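PDB 6HCP: BauA from Acinetobacter baumannii, which serves as the outer-membrane receptor for ferric preacinetobactin and probably imports this iron-loaded siderophore as a TonB-dependent transporter. Local coordinates for residues P647-L652 against K679-Q684; M116-L121 against G289-G294; L336-F341 against R382-F387; N454-N459 against G491-A496. All blocks are in the same frame, centred on the assembly; numbering follows the deposited sequence.

Contacts 1, 2 and 3 are largely buried and each reaches a strand of the barrel wall, whereas contact 4 lies on the surface and joins two loops. Only contact 2 crosses from the plug domain to the barrel; its chemistry is sulfur and methyl packing beside a stacked amide and guanidinium. Contact 1 sets an arginine on a tyrosine ring, and contact 3 combines an isoleucine methyl with water-mediated backbone links. Contact 4, by contrast, depends on direct hydrogen bonds to and from one glutamine amide, one of them weak. Contacts 1 and 2 lie on opposite sides of the chain's centre, about 36 Å apart between centres, while contacts 3 and 4 are the closest two, at about 27 Å between centres.

Contact 1: residues P647-L652 against K679-Q684; sequences PGRTLL and KAYWAQ. With C8E ((hydroxyethyloxy)tri(ethyloxy)octane), chain B.
Tyr-681 belongs to the extracellular loop between barrel strands 665-674 and 697-705, and there it meets Arg-649 of strand 645-662 at the barrel wall, an arginine laid over a tyrosine ring in a CH-pi contact with the two planes 23° apart. Tyr-681 CD2 lies over one face of the guanidinium, 3.3 Å from Arg-649 NE, and Arg-649 CD sits over the ring face, 4.0 Å from the centroid. The tyrosine sets out toward the strand, its CG between its own backbone N and carbonyl carbon (chi1 64°). Leu-651 extends the apolar side: its CD1 packs 3.8 Å from Tyr-681 CE1, and its CD2 rests 3.8 Å from CB of Lys-679. Arg-649 NH1 also stands 2.9 Å from Trp-682 O, but the angle is too poor for a hydrogen bond; its bond goes to Gln-636, and NH2 is held by Tyr-92 of the plug. Lys-679 bends away at CD and carries NZ to a salt bridge with Asp-183 of a second subunit. One residue before the arginine, Gly-648 N donates a nearly straight bond (3.1 Å, 172°) to O18 of the detergent C8E. Hydrogen bonds to Gln-636 and Tyr-92 occupy the tip of the buried arginine while the tyrosine ring covers one face of it, which would probably help stabilise its charge away from bulk solvent.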
loop_
_atom_site.group_PDB
_atom_site.type_symbol
_atom_site.label_atom_id
_atom_site.label_comp_id
_atom_site.label_asym_id
_atom_site.label_seq_id
_atom_site.Cartn_x
_atom_site.Cartn_y
_atom_site.Cartn_z
ATOM N N PRO A 647 4.467 22.240 -8.004
ATOM C CA PRO A 647 5.702 21.532 -8.294
ATOM C C PRO A 647 5.474 20.394 -9.304
ATOM O O PRO A 647 4.343 19.939 -9.503
ATOM C CB PRO A 647 6.145 20.971 -6.927
ATOM C CG PRO A 647 4.895 20.962 -6.101
ATOM C CD PRO A 647 4.071 22.143 -6.587
ATOM N N GLY A 648 6.575 19.875 -9.826
ATOM C CA GLY A 648 6.538 18.615 -10.552
ATOM C C GLY A 648 6.055 17.478 -9.663
ATOM O O GLY A 648 5.939 17.618 -8.446
ATOM N N ARG A 649 5.686 16.364 -10.286
ATOM C CA ARG A 649 5.447 15.128 -9.551
ATOM C C ARG A 649 5.858 13.948 -10.429
ATOM O O ARG A 649 5.982 14.058 -11.660
ATOM C CB ARG A 649 4.002 15.030 -9.053
ATOM C CG ARG A 649 3.008 14.412 -10.021
ATOM C CD ARG A 649 2.558 15.319 -11.157
ATOM N NE ARG A 649 2.131 16.634 -10.701
ATOM C CZ ARG A 649 1.602 17.577 -11.488
ATOM N NH1 ARG A 649 1.396 18.787 -10.977
ATOM N NH2 ARG A 649 1.250 17.283 -12.745
ATOM N N THR A 650 6.149 12.842 -9.754
ATOM C CA THR A 650 6.541 11.595 -10.399
ATOM C C THR A 650 5.564 10.525 -9.943
ATOM O O THR A 650 5.371 10.338 -8.757
ATOM C CB THR A 650 8.002 11.241 -10.084
ATOM O OG1 THR A 650 8.854 12.197 -10.702
ATOM C CG2 THR A 650 8.399 9.882 -10.612
ATOM N N LEU A 651 4.892 9.888 -10.901
ATOM C CA LEU A 651 3.901 8.866 -10.614
ATOM C C LEU A 651 4.409 7.508 -11.114
ATOM O O LEU A 651 5.009 7.418 -12.180
ATOM C CB LEU A 651 2.578 9.252 -11.289
ATOM C CG LEU A 651 2.034 10.637 -10.905
ATOM C CD1 LEU A 651 0.737 10.928 -11.645
ATOM C CD2 LEU A 651 1.809 10.755 -9.402
ATOM N N LEU A 652 4.090 6.454 -10.348
ATOM C CA LEU A 652 4.431 5.095 -10.688
ATOM C C LEU A 652 3.147 4.310 -10.912
ATOM O O LEU A 652 2.200 4.451 -10.151
ATOM C CB LEU A 652 5.220 4.446 -9.553
ATOM C CG LEU A 652 6.547 5.104 -9.185
ATOM C CD1 LEU A 652 7.212 4.311 -8.055
ATOM C CD2 LEU A 652 7.467 5.204 -10.377
ATOM N N LYS A 679 0.328 9.523 -4.609
ATOM C CA LYS A 679 0.796 10.875 -4.533
ATOM C C LYS A 679 -0.379 11.848 -4.650
ATOM O O LYS A 679 -1.125 11.807 -5.617
ATOM C CB LYS A 679 1.805 11.142 -5.646
ATOM C CG LYS A 679 2.341 12.568 -5.708
ATOM C CD LYS A 679 3.200 12.965 -4.513
ATOM C CE LYS A 679 3.834 14.331 -4.685
ATOM N NZ LYS A 679 4.330 14.863 -3.396
ATOM N N ALA A 680 -0.449 12.793 -3.708
ATOM C CA ALA A 680 -1.383 13.930 -3.760
ATOM C C ALA A 680 -0.700 15.088 -4.496
ATOM O O ALA A 680 0.380 15.522 -4.104
ATOM C CB ALA A 680 -1.785 14.332 -2.364
ATOM N N TYR A 681 -1.326 15.574 -5.567
ATOM C CA TYR A 681 -0.783 16.726 -6.278
ATOM C C TYR A 681 -1.910 17.575 -6.859
ATOM O O TYR A 681 -2.978 17.061 -7.244
ATOM C CB TYR A 681 0.173 16.272 -7.385
ATOM C CG TYR A 681 -0.458 15.457 -8.484
ATOM C CD1 TYR A 681 -0.607 14.084 -8.354
ATOM C CD2 TYR A 681 -0.907 16.049 -9.663
ATOM C CE1 TYR A 681 -1.137 13.309 -9.373
ATOM C CE2 TYR A 681 -1.464 15.288 -10.680
ATOM C CZ TYR A 681 -1.551 13.910 -10.549
ATOM O OH TYR A 681 -2.143 13.149 -11.514
ATOM N N TRP A 682 -1.633 18.881 -6.940
ATOM C CA TRP A 682 -2.443 19.851 -7.684
ATOM C C TRP A 682 -1.958 19.870 -9.134
ATOM O O TRP A 682 -0.764 19.912 -9.380
ATOM C CB TRP A 682 -2.284 21.266 -7.108
ATOM C CG TRP A 682 -2.728 21.480 -5.697
ATOM C CD1 TRP A 682 -1.956 21.939 -4.665
ATOM C CD2 TRP A 682 -4.088 21.498 -5.227
ATOM N NE1 TRP A 682 -2.736 22.139 -3.559
ATOM C CE2 TRP A 682 -4.044 21.886 -3.872
ATOM C CE3 TRP A 682 -5.321 21.121 -5.785
ATOM C CZ2 TRP A 682 -5.201 22.061 -3.118
ATOM C CZ3 TRP A 682 -6.461 21.271 -5.031
ATOM C CH2 TRP A 682 -6.397 21.731 -3.714
ATOM N N ALA A 683 -2.902 20.055 -10.054
ATOM C CA ALA A 683 -2.576 20.403 -11.451
ATOM C C ALA A 683 -3.747 21.215 -12.004
ATOM O O ALA A 683 -4.804 21.281 -11.380
ATOM C CB ALA A 683 -2.339 19.157 -12.258
ATOM N N GLN A 684 -3.585 21.779 -13.207
ATOM C CA GLN A 684 -4.540 22.757 -13.680
ATOM C C GLN A 684 -5.512 22.083 -14.628
ATOM O O GLN A 684 -5.140 21.691 -15.733
ATOM C CB GLN A 684 -3.866 23.942 -14.379
ATOM C CG GLN A 684 -4.862 25.020 -14.822
ATOM C CD GLN A 684 -4.266 26.407 -14.863
ATOM O OE1 GLN A 684 -3.977 26.940 -15.937
ATOM N NE2 GLN A 684 -4.166 27.042 -13.693
HETATM C C1 C8E B . 15.573 15.200 -26.136
HETATM C C2 C8E B . 15.998 15.230 -24.690
HETATM C C3 C8E B . 14.962 15.916 -23.804
HETATM C C4 C8E B . 15.410 15.857 -22.343
HETATM C C5 C8E B . 14.344 16.369 -21.381
HETATM C C6 C8E B . 14.547 15.816 -19.972
HETATM C C7 C8E B . 13.323 16.076 -19.101
HETATM C C8 C8E B . 13.254 15.168 -17.863
HETATM O O9 C8E B . 12.642 15.830 -16.762
HETATM C C10 C8E B . 11.696 15.088 -15.978
HETATM C C11 C8E B . 11.096 15.936 -14.868
HETATM O O12 C8E B . 11.740 15.781 -13.601
HETATM C C13 C8E B . 12.279 17.039 -13.094
HETATM C C14 C8E B . 11.560 17.563 -11.829
HETATM O O15 C8E B . 11.448 19.015 -11.695
HETATM C C16 C8E B . 10.458 19.436 -10.697
HETATM C C17 C8E B . 10.201 20.970 -10.561
HETATM O O18 C8E B . 9.390 21.159 -9.354
#

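Contact 2: residues M116-L121 against G289-G294; sequences MSMNGL and GAMIRG. With EDO (1,2-ethanediol), chain P; EDO (1,2-ethanediol), chain V.
A beta hairpin of the plug domain with a two-residue type I' turn, running from Met-118 to Leu-121, presses Met-118, Asn-119 and Leu-121 onto Met-291 and Arg-293 of barrel strand 282-297. Met-118 and Leu-121 form the hydrogen-bonded pair that closes the turn, with Asn-119 and Gly-120 at its corners, the Asn-Gly sequence that suits this turn type. Met-291 reaches toward the hairpin: its SD lies 3.4 Å from Met-118 O and 3.8 Å from Met-118 CG, and its CE touches Leu-121 CB at 3.7 Å. Leu-121 and Met-291 run antiparallel alongside one another. The bend that brings CE against Leu-121 is at the last torsion of Met-291 (chi3 -69°). Farther along the strand Arg-293 stacks on Asn-119, amide and guanidinium planes 27° apart, with Asn-119 CB over one guanidinium face and 3.5 Å from NE. The stack is not a hydrogen bond: Asn-119 ND2 bonds Thr-165, while Arg-293 NH2 goes to Tyr-167 and the guanidinium makes a cation-pi contact with Phe-241. One ethanediol donates from O2 to Asn-119 O at 2.8 Å; a second takes only a weak bond from Arg-293 NH1. Strand 121-122 of the hairpin is an edge of the plug's mixed sheet, and 117-118 pairs with 159-165; the hairpin faces the inner wall where strand 282-297 pairs with 238-252 and 302-318, with strand 331-358 also reached by Leu-121.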
loop_
_atom_site.group_PDB
_atom_site.type_symbol
_atom_site.label_atom_id
_atom_site.label_comp_id
_atom_site.label_asym_id
_atom_site.label_seq_id
_atom_site.Cartn_x
_atom_site.Cartn_y
_atom_site.Cartn_z
ATOM N N MET A 116 -11.658 15.380 -32.014
ATOM C CA MET A 116 -11.190 14.063 -32.455
ATOM C C MET A 116 -11.916 13.674 -33.745
ATOM O O MET A 116 -13.082 14.025 -33.921
ATOM C CB MET A 116 -11.473 12.993 -31.395
ATOM C CG MET A 116 -10.832 13.309 -30.061
ATOM S SD MET A 116 -11.011 11.843 -28.985
ATOM C CE MET A 116 -12.779 11.779 -28.772
ATOM N N SER A 117 -11.245 12.886 -34.582
ATOM C CA SER A 117 -11.875 12.331 -35.750
ATOM C C SER A 117 -12.160 10.841 -35.549
ATOM O O SER A 117 -11.527 10.183 -34.712
ATOM C CB SER A 117 -11.063 12.595 -36.983
ATOM O OG SER A 117 -9.728 12.128 -36.866
ATOM N N MET A 118 -13.173 10.347 -36.279
ATOM C CA MET A 118 -13.503 8.930 -36.338
ATOM C C MET A 118 -13.368 8.451 -37.785
ATOM O O MET A 118 -14.006 9.012 -38.659
ATOM C CB MET A 118 -14.914 8.636 -35.836
ATOM C CG MET A 118 -15.220 7.124 -35.827
ATOM S SD MET A 118 -16.898 6.752 -35.280
ATOM C CE MET A 118 -16.853 7.334 -33.595
ATOM N N ASN A 119 -12.390 7.575 -38.040
ATOM C CA ASN A 119 -12.070 7.136 -39.388
ATOM C C ASN A 119 -11.875 8.364 -40.293
ATOM O O ASN A 119 -12.316 8.377 -41.459
ATOM C CB ASN A 119 -13.176 6.227 -39.927
ATOM C CG ASN A 119 -13.371 4.980 -39.085
ATOM O OD1 ASN A 119 -12.395 4.351 -38.677
ATOM N ND2 ASN A 119 -14.615 4.604 -38.851
ATOM N N GLY A 120 -11.246 9.408 -39.744
ATOM C CA GLY A 120 -10.845 10.589 -40.515
ATOM C C GLY A 120 -11.898 11.694 -40.542
ATOM O O GLY A 120 -11.620 12.772 -41.072
ATOM N N LEU A 121 -13.098 11.435 -40.016
ATOM C CA LEU A 121 -14.229 12.376 -40.063
ATOM C C LEU A 121 -14.438 13.051 -38.700
ATOM O O LEU A 121 -14.611 12.366 -37.688
ATOM C CB LEU A 121 -15.496 11.614 -40.474
ATOM C CG LEU A 121 -16.702 12.471 -40.856
ATOM C CD1 LEU A 121 -16.419 13.301 -42.111
ATOM C CD2 LEU A 121 -17.942 11.614 -41.068
ATOM N N GLY A 289 -23.796 8.620 -32.446
ATOM C CA GLY A 289 -23.171 8.977 -33.726
ATOM C C GLY A 289 -23.337 7.895 -34.771
ATOM O O GLY A 289 -23.439 6.725 -34.455
ATOM N N ALA A 290 -23.168 8.280 -36.037
ATOM C CA ALA A 290 -23.226 7.338 -37.149
ATOM C C ALA A 290 -22.524 7.969 -38.347
ATOM O O ALA A 290 -22.541 9.199 -38.501
ATOM C CB ALA A 290 -24.661 6.995 -37.475
ATOM N N MET A 291 -21.767 7.151 -39.073
ATOM C CA MET A 291 -21.100 7.632 -40.271
ATOM C C MET A 291 -21.032 6.529 -41.325
ATOM O O MET A 291 -21.137 5.341 -41.023
ATOM C CB MET A 291 -19.686 8.124 -39.987
ATOM C CG MET A 291 -18.773 7.068 -39.407
ATOM S SD MET A 291 -17.126 7.756 -39.091
ATOM C CE MET A 291 -16.501 8.032 -40.746
ATOM N N ILE A 292 -20.924 6.971 -42.578
ATOM C CA ILE A 292 -20.761 6.076 -43.696
ATOM C C ILE A 292 -19.656 6.622 -44.580
ATOM O O ILE A 292 -19.561 7.840 -44.806
ATOM C CB ILE A 292 -22.079 5.898 -44.475
ATOM C CG1 ILE A 292 -21.907 4.914 -45.637
ATOM C CG2 ILE A 292 -22.614 7.238 -44.947
ATOM C CD1 ILE A 292 -23.222 4.451 -46.219
ATOM N N ARG A 293 -18.830 5.705 -45.061
ATOM C CA ARG A 293 -17.760 5.989 -45.966
ATOM C C ARG A 293 -17.889 5.063 -47.176
ATOM O O ARG A 293 -18.105 3.868 -47.027
ATOM C CB ARG A 293 -16.393 5.732 -45.324
ATOM C CG ARG A 293 -16.044 6.654 -44.165
ATOM C CD ARG A 293 -14.701 6.300 -43.544
ATOM N NE ARG A 293 -14.699 5.017 -42.850
ATOM C CZ ARG A 293 -13.700 4.134 -42.923
ATOM N NH1 ARG A 293 -12.652 4.387 -43.691
ATOM N NH2 ARG A 293 -13.728 3.032 -42.196
ATOM N N GLY A 294 -17.743 5.643 -48.365
ATOM C CA GLY A 294 -17.760 4.888 -49.625
ATOM C C GLY A 294 -16.541 5.217 -50.451
ATOM O O GLY A 294 -16.044 6.334 -50.398
HETATM C C1 EDO P . -11.846 10.881 -44.297
HETATM O O1 EDO P . -11.701 10.714 -45.710
HETATM C C2 EDO P . -13.316 10.905 -43.923
HETATM O O2 EDO P . -13.705 9.593 -43.512
HETATM C C1 EDO V . -11.570 7.790 -46.930
HETATM O O1 EDO V . -11.430 6.894 -48.035
HETATM C C2 EDO V . -12.776 7.325 -46.137
HETATM O O2 EDO V . -13.075 5.992 -46.578
#

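Contact 3: residues L336-F341 against R382-F387; sequences LGQLAF and RIIPGF. With EDO (1,2-ethanediol), chain Q.
Ile-384 drives its CD1 methyl against strand 331-358 near its start, and this is where the packing is close. The methyl is 3.9 Å from Leu-336 CB, 3.8 Å from Gly-337 N and 3.7 Å from Gln-338 CG, so three successive residues of the strand meet one atom. Ile-384 CG1 is anti to the carbonyl carbon (chi1 -55°), which sends that branch toward the strand, while CG2 lies on another side, near an ethanediol carbon. Gln-338 crosses the isoleucine at about a right angle, its amide tip occupied by Glu-407 and Asn-318. The segment that delivers the isoleucine follows strand 361-381 in a long extracellular loop of the barrel, and it includes a type II beta turn from Ile-384 to Phe-387 with Pro-385 and Gly-386 at its corners. Phe-387 N closes that turn on Ile-384 O.

The other side is looser. Phe-387 comes nearest to the strand through CD2, 4.1 Å from Leu-336 CD1, and its ring lies obliquely to that methyl. No direct hydrogen bond links the two backbones; water does so. One water accepts from Ile-384 N at 2.8 Å and sits beside the carbonyls of Leu-336 and Phe-387, and a second accepts from Leu-336 N at 3.0 Å and again approaches Phe-387 O. An ethanediol makes a weak bond to Pro-385 O, is also held by Glu-407 and Thr-409, and comes near the edge of the phenyl ring, while Arg-382 sets out away from the strand and is poorly ordered.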
loop_
_atom_site.group_PDB
_atom_site.type_symbol
_atom_site.label_atom_id
_atom_site.label_comp_id
_atom_site.label_asym_id
_atom_site.label_seq_id
_atom_site.Cartn_x
_atom_site.Cartn_y
_atom_site.Cartn_z
ATOM N N LEU A 336 -22.738 27.542 -6.679
ATOM C CA LEU A 336 -23.395 26.451 -7.340
ATOM C C LEU A 336 -23.968 26.937 -8.676
ATOM O O LEU A 336 -24.408 28.064 -8.773
ATOM C CB LEU A 336 -24.504 25.922 -6.431
ATOM C CG LEU A 336 -24.060 25.522 -5.023
ATOM C CD1 LEU A 336 -25.240 24.995 -4.221
ATOM C CD2 LEU A 336 -22.949 24.487 -5.087
ATOM N N GLY A 337 -24.033 26.036 -9.657
ATOM C CA GLY A 337 -24.541 26.348 -10.998
ATOM C C GLY A 337 -25.078 25.119 -11.699
ATOM O O GLY A 337 -24.848 23.980 -11.273
ATOM N N GLN A 338 -25.884 25.351 -12.735
ATOM C CA GLN A 338 -26.435 24.294 -13.562
ATOM C C GLN A 338 -26.244 24.681 -15.031
ATOM O O GLN A 338 -26.411 25.845 -15.403
ATOM C CB GLN A 338 -27.915 24.072 -13.249
ATOM C CG GLN A 338 -28.170 23.672 -11.803
ATOM C CD GLN A 338 -29.631 23.387 -11.516
ATOM O OE1 GLN A 338 -30.515 23.635 -12.340
ATOM N NE2 GLN A 338 -29.871 22.678 -10.423
ATOM N N LEU A 339 -25.916 23.685 -15.850
ATOM C CA LEU A 339 -25.739 23.877 -17.280
ATOM C C LEU A 339 -26.272 22.651 -18.002
ATOM O O LEU A 339 -26.081 21.521 -17.566
ATOM C CB LEU A 339 -24.250 24.090 -17.580
ATOM C CG LEU A 339 -23.874 24.165 -19.066
ATOM C CD1 LEU A 339 -24.558 25.340 -19.749
ATOM C CD2 LEU A 339 -22.365 24.273 -19.228
ATOM N N ALA A 340 -26.962 22.881 -19.117
ATOM C CA ALA A 340 -27.293 21.803 -20.024
ATOM C C ALA A 340 -27.178 22.347 -21.438
ATOM O O ALA A 340 -27.395 23.552 -21.655
ATOM C CB ALA A 340 -28.672 21.229 -19.771
ATOM N N PHE A 341 -26.731 21.487 -22.352
ATOM C CA PHE A 341 -26.800 21.848 -23.760
ATOM C C PHE A 341 -27.052 20.590 -24.585
ATOM O O PHE A 341 -26.720 19.460 -24.201
ATOM C CB PHE A 341 -25.566 22.657 -24.180
ATOM C CG PHE A 341 -24.251 21.915 -24.134
ATOM C CD1 PHE A 341 -23.870 21.060 -25.154
ATOM C CD2 PHE A 341 -23.397 22.088 -23.058
ATOM C CE1 PHE A 341 -22.662 20.369 -25.097
ATOM C CE2 PHE A 341 -22.181 21.423 -23.009
ATOM C CZ PHE A 341 -21.819 20.565 -24.021
ATOM N N ARG A 382 -26.638 30.645 -13.682
ATOM C CA ARG A 382 -25.466 31.169 -13.034
ATOM C C ARG A 382 -25.737 31.275 -11.526
ATOM O O ARG A 382 -24.830 31.164 -10.722
ATOM C CB ARG A 382 -25.096 32.532 -13.632
ATOM C CG ARG A 382 -23.624 32.890 -13.475
ATOM C CD ARG A 382 -23.261 34.286 -13.962
ATOM N NE ARG A 382 -24.063 35.335 -13.336
ATOM C CZ ARG A 382 -23.833 35.862 -12.135
ATOM N NH1 ARG A 382 -22.764 35.510 -11.442
ATOM N NH2 ARG A 382 -24.689 36.726 -11.620
ATOM N N ILE A 383 -26.967 31.653 -11.175
ATOM C CA ILE A 383 -27.425 31.716 -9.780
ATOM C C ILE A 383 -28.686 30.862 -9.678
ATOM O O ILE A 383 -29.649 31.096 -10.389
ATOM C CB ILE A 383 -27.699 33.169 -9.335
ATOM C CG1 ILE A 383 -26.487 34.088 -9.511
ATOM C CG2 ILE A 383 -28.203 33.194 -7.901
ATOM C CD1 ILE A 383 -26.811 35.557 -9.355
ATOM N N ILE A 384 -28.624 29.781 -8.903
ATOM C CA ILE A 384 -29.741 28.882 -8.757
ATOM C C ILE A 384 -30.701 29.477 -7.728
ATOM O O ILE A 384 -30.308 29.718 -6.584
ATOM C CB ILE A 384 -29.267 27.490 -8.308
ATOM C CG1 ILE A 384 -28.214 26.897 -9.245
ATOM C CG2 ILE A 384 -30.444 26.554 -8.144
ATOM C CD1 ILE A 384 -27.643 25.602 -8.738
ATOM N N PRO A 385 -31.995 29.670 -8.074
ATOM C CA PRO A 385 -32.982 30.157 -7.105
ATOM C C PRO A 385 -33.043 29.266 -5.853
ATOM O O PRO A 385 -33.187 28.044 -5.955
ATOM C CB PRO A 385 -34.313 30.135 -7.876
ATOM C CG PRO A 385 -33.906 30.169 -9.335
ATOM C CD PRO A 385 -32.582 29.427 -9.400
ATOM N N GLY A 386 -32.836 29.882 -4.687
ATOM C CA GLY A 386 -32.884 29.171 -3.408
ATOM C C GLY A 386 -31.513 28.661 -2.993
ATOM O O GLY A 386 -31.353 28.085 -1.923
ATOM N N PHE A 387 -30.511 28.839 -3.858
ATOM C CA PHE A 387 -29.177 28.245 -3.635
ATOM C C PHE A 387 -28.108 29.272 -4.005
ATOM O O PHE A 387 -27.094 28.946 -4.640
ATOM C CB PHE A 387 -29.020 26.970 -4.464
ATOM C CG PHE A 387 -29.814 25.792 -3.976
ATOM C CD1 PHE A 387 -31.141 25.624 -4.341
ATOM C CD2 PHE A 387 -29.224 24.824 -3.182
ATOM C CE1 PHE A 387 -31.888 24.570 -3.843
ATOM C CE2 PHE A 387 -29.960 23.744 -2.721
ATOM C CZ PHE A 387 -31.287 23.612 -3.056
HETATM C C1 EDO Q . -33.618 25.132 -8.756
HETATM O O1 EDO Q . -34.268 23.983 -9.291
HETATM C C2 EDO Q . -34.500 25.780 -7.704
HETATM O O2 EDO Q . -34.197 25.205 -6.431
HETATM O O HOH W 1 -26.408 29.367 -7.314
HETATM O O HOH W 2 -24.263 29.155 -4.729
#

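Contact 4: residues N454-N459 against G491-A496; sequences NTLPEN and GDQAPA
The two loop segments cross rather than run side by side: the directions of 454-457 and 493-496 are 100° apart, with Leu-456 and Ala-496 the nearest CA pair at 7.8 Å. Gln-493 spans the gap. Its CG is anti to the backbone N (chi1 179°) and the chain stays extended beyond it, bringing the amide up to the other loop. There NE2 donates to Pro-457 O at 2.9 Å (157°), in the carbonyl plane and on a lone pair, though tilted somewhat out of the plane of its own amide. The same nitrogen also bonds Gly-502, so it links Pro-457 of the neighbouring loop with Gly-502 of its own. OE1 takes a weak bond from Asn-454 ND2 at 3.5 Å. Asn-454 OD1 also accepts a weak bond from Leu-456 N at 3.1 Å, an Asx turn. Leu-456 lies against the glutamine amide, CB 3.6 Å from NE2, and extends CD1 to within 3.7 Å of Ala-494 O. Such side-chain-to-carbonyl tethers join the loops after strands 436-451 and 478-489, extracellular connections of the kind that cap the mouth of a TonB-dependent receptor barrel.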
loop_
_atom_site.group_PDB
_atom_site.type_symbol
_atom_site.label_atom_id
_atom_site.label_comp_id
_atom_site.label_asym_id
_atom_site.label_seq_id
_atom_site.Cartn_x
_atom_site.Cartn_y
_atom_site.Cartn_z
ATOM N N ASN A 454 -26.951 37.188 -29.661
ATOM C CA ASN A 454 -25.957 38.123 -30.160
ATOM C C ASN A 454 -26.695 39.248 -30.878
ATOM O O ASN A 454 -27.485 38.976 -31.772
ATOM C CB ASN A 454 -24.976 37.455 -31.129
ATOM C CG ASN A 454 -23.811 38.339 -31.510
ATOM O OD1 ASN A 454 -23.446 39.255 -30.766
ATOM N ND2 ASN A 454 -23.155 37.998 -32.610
ATOM N N THR A 455 -26.363 40.501 -30.552
ATOM C CA THR A 455 -26.916 41.631 -31.325
ATOM C C THR A 455 -25.890 42.119 -32.358
ATOM O O THR A 455 -26.253 42.819 -33.309
ATOM C CB THR A 455 -27.377 42.767 -30.403
ATOM O OG1 THR A 455 -26.303 43.036 -29.499
ATOM C CG2 THR A 455 -28.638 42.415 -29.640
ATOM N N LEU A 456 -24.631 41.696 -32.212
ATOM C CA LEU A 456 -23.565 42.111 -33.130
ATOM C C LEU A 456 -23.703 41.346 -34.446
ATOM O O LEU A 456 -24.401 40.336 -34.531
ATOM C CB LEU A 456 -22.197 41.875 -32.474
ATOM C CG LEU A 456 -21.904 42.696 -31.214
ATOM C CD1 LEU A 456 -20.564 42.302 -30.612
ATOM C CD2 LEU A 456 -21.927 44.189 -31.497
ATOM N N PRO A 457 -23.110 41.855 -35.548
ATOM C CA PRO A 457 -23.273 41.227 -36.859
ATOM C C PRO A 457 -22.753 39.778 -36.857
ATOM O O PRO A 457 -21.859 39.421 -36.070
ATOM C CB PRO A 457 -22.426 42.114 -37.794
ATOM C CG PRO A 457 -22.307 43.444 -37.067
ATOM C CD PRO A 457 -22.273 43.070 -35.594
ATOM N N GLU A 458 -23.358 38.950 -37.701
ATOM C CA GLU A 458 -22.893 37.573 -37.906
ATOM C C GLU A 458 -22.596 37.358 -39.390
ATOM O O GLU A 458 -23.499 37.485 -40.231
ATOM C CB GLU A 458 -23.954 36.591 -37.413
ATOM C CG GLU A 458 -24.173 36.691 -35.911
ATOM C CD GLU A 458 -25.420 35.996 -35.410
ATOM O OE1 GLU A 458 -26.335 35.757 -36.208
ATOM O OE2 GLU A 458 -25.421 35.608 -34.242
ATOM N N ASN A 459 -21.329 37.078 -39.698
ATOM C CA ASN A 459 -20.870 36.959 -41.100
ATOM C C ASN A 459 -19.852 35.820 -41.181
ATOM O O ASN A 459 -18.993 35.705 -40.287
ATOM C CB ASN A 459 -20.236 38.263 -41.596
ATOM C CG ASN A 459 -21.220 39.419 -41.637
ATOM O OD1 ASN A 459 -21.085 40.413 -40.916
ATOM N ND2 ASN A 459 -22.216 39.281 -42.480
ATOM N N GLY A 491 -12.089 33.143 -35.795
ATOM C CA GLY A 491 -11.749 34.457 -35.287
ATOM C C GLY A 491 -12.706 34.922 -34.198
ATOM O O GLY A 491 -13.878 34.594 -34.200
ATOM N N ASP A 492 -12.172 35.677 -33.248
ATOM C CA ASP A 492 -12.981 36.318 -32.214
ATOM C C ASP A 492 -13.690 37.547 -32.808
ATOM O O ASP A 492 -13.267 38.105 -33.853
ATOM C CB ASP A 492 -12.095 36.758 -31.054
ATOM C CG ASP A 492 -11.507 35.607 -30.250
ATOM O OD1 ASP A 492 -12.144 34.552 -30.204
ATOM O OD2 ASP A 492 -10.520 35.854 -29.540
ATOM N N GLN A 493 -14.688 38.043 -32.065
ATOM C CA GLN A 493 -15.450 39.241 -32.456
ATOM C C GLN A 493 -15.202 40.361 -31.442
ATOM O O GLN A 493 -15.242 40.138 -30.236
ATOM C CB GLN A 493 -16.942 38.938 -32.560
ATOM C CG GLN A 493 -17.775 40.159 -32.949
ATOM C CD GLN A 493 -19.167 39.773 -33.378
ATOM O OE1 GLN A 493 -19.796 38.918 -32.767
ATOM N NE2 GLN A 493 -19.651 40.363 -34.461
ATOM N N ALA A 494 -14.864 41.547 -31.957
ATOM C CA ALA A 494 -14.603 42.714 -31.136
ATOM C C ALA A 494 -15.893 43.104 -30.415
ATOM O O ALA A 494 -16.970 43.103 -31.012
ATOM C CB ALA A 494 -14.066 43.830 -31.988
ATOM N N PRO A 495 -15.834 43.397 -29.102
ATOM C CA PRO A 495 -17.028 43.828 -28.366
ATOM C C PRO A 495 -17.524 45.231 -28.773
ATOM O O PRO A 495 -16.774 46.003 -29.389
ATOM C CB PRO A 495 -16.542 43.780 -26.905
ATOM C CG PRO A 495 -15.066 44.105 -26.999
ATOM C CD PRO A 495 -14.606 43.444 -28.288
ATOM N N ALA A 496 -18.720 45.598 -28.293
ATOM C CA ALA A 496 -19.368 46.892 -28.581
ATOM C C ALA A 496 -18.573 48.074 -28.002
ATOM O O ALA A 496 -18.745 49.212 -28.458
ATOM C CB ALA A 496 -20.786 46.872 -28.057
#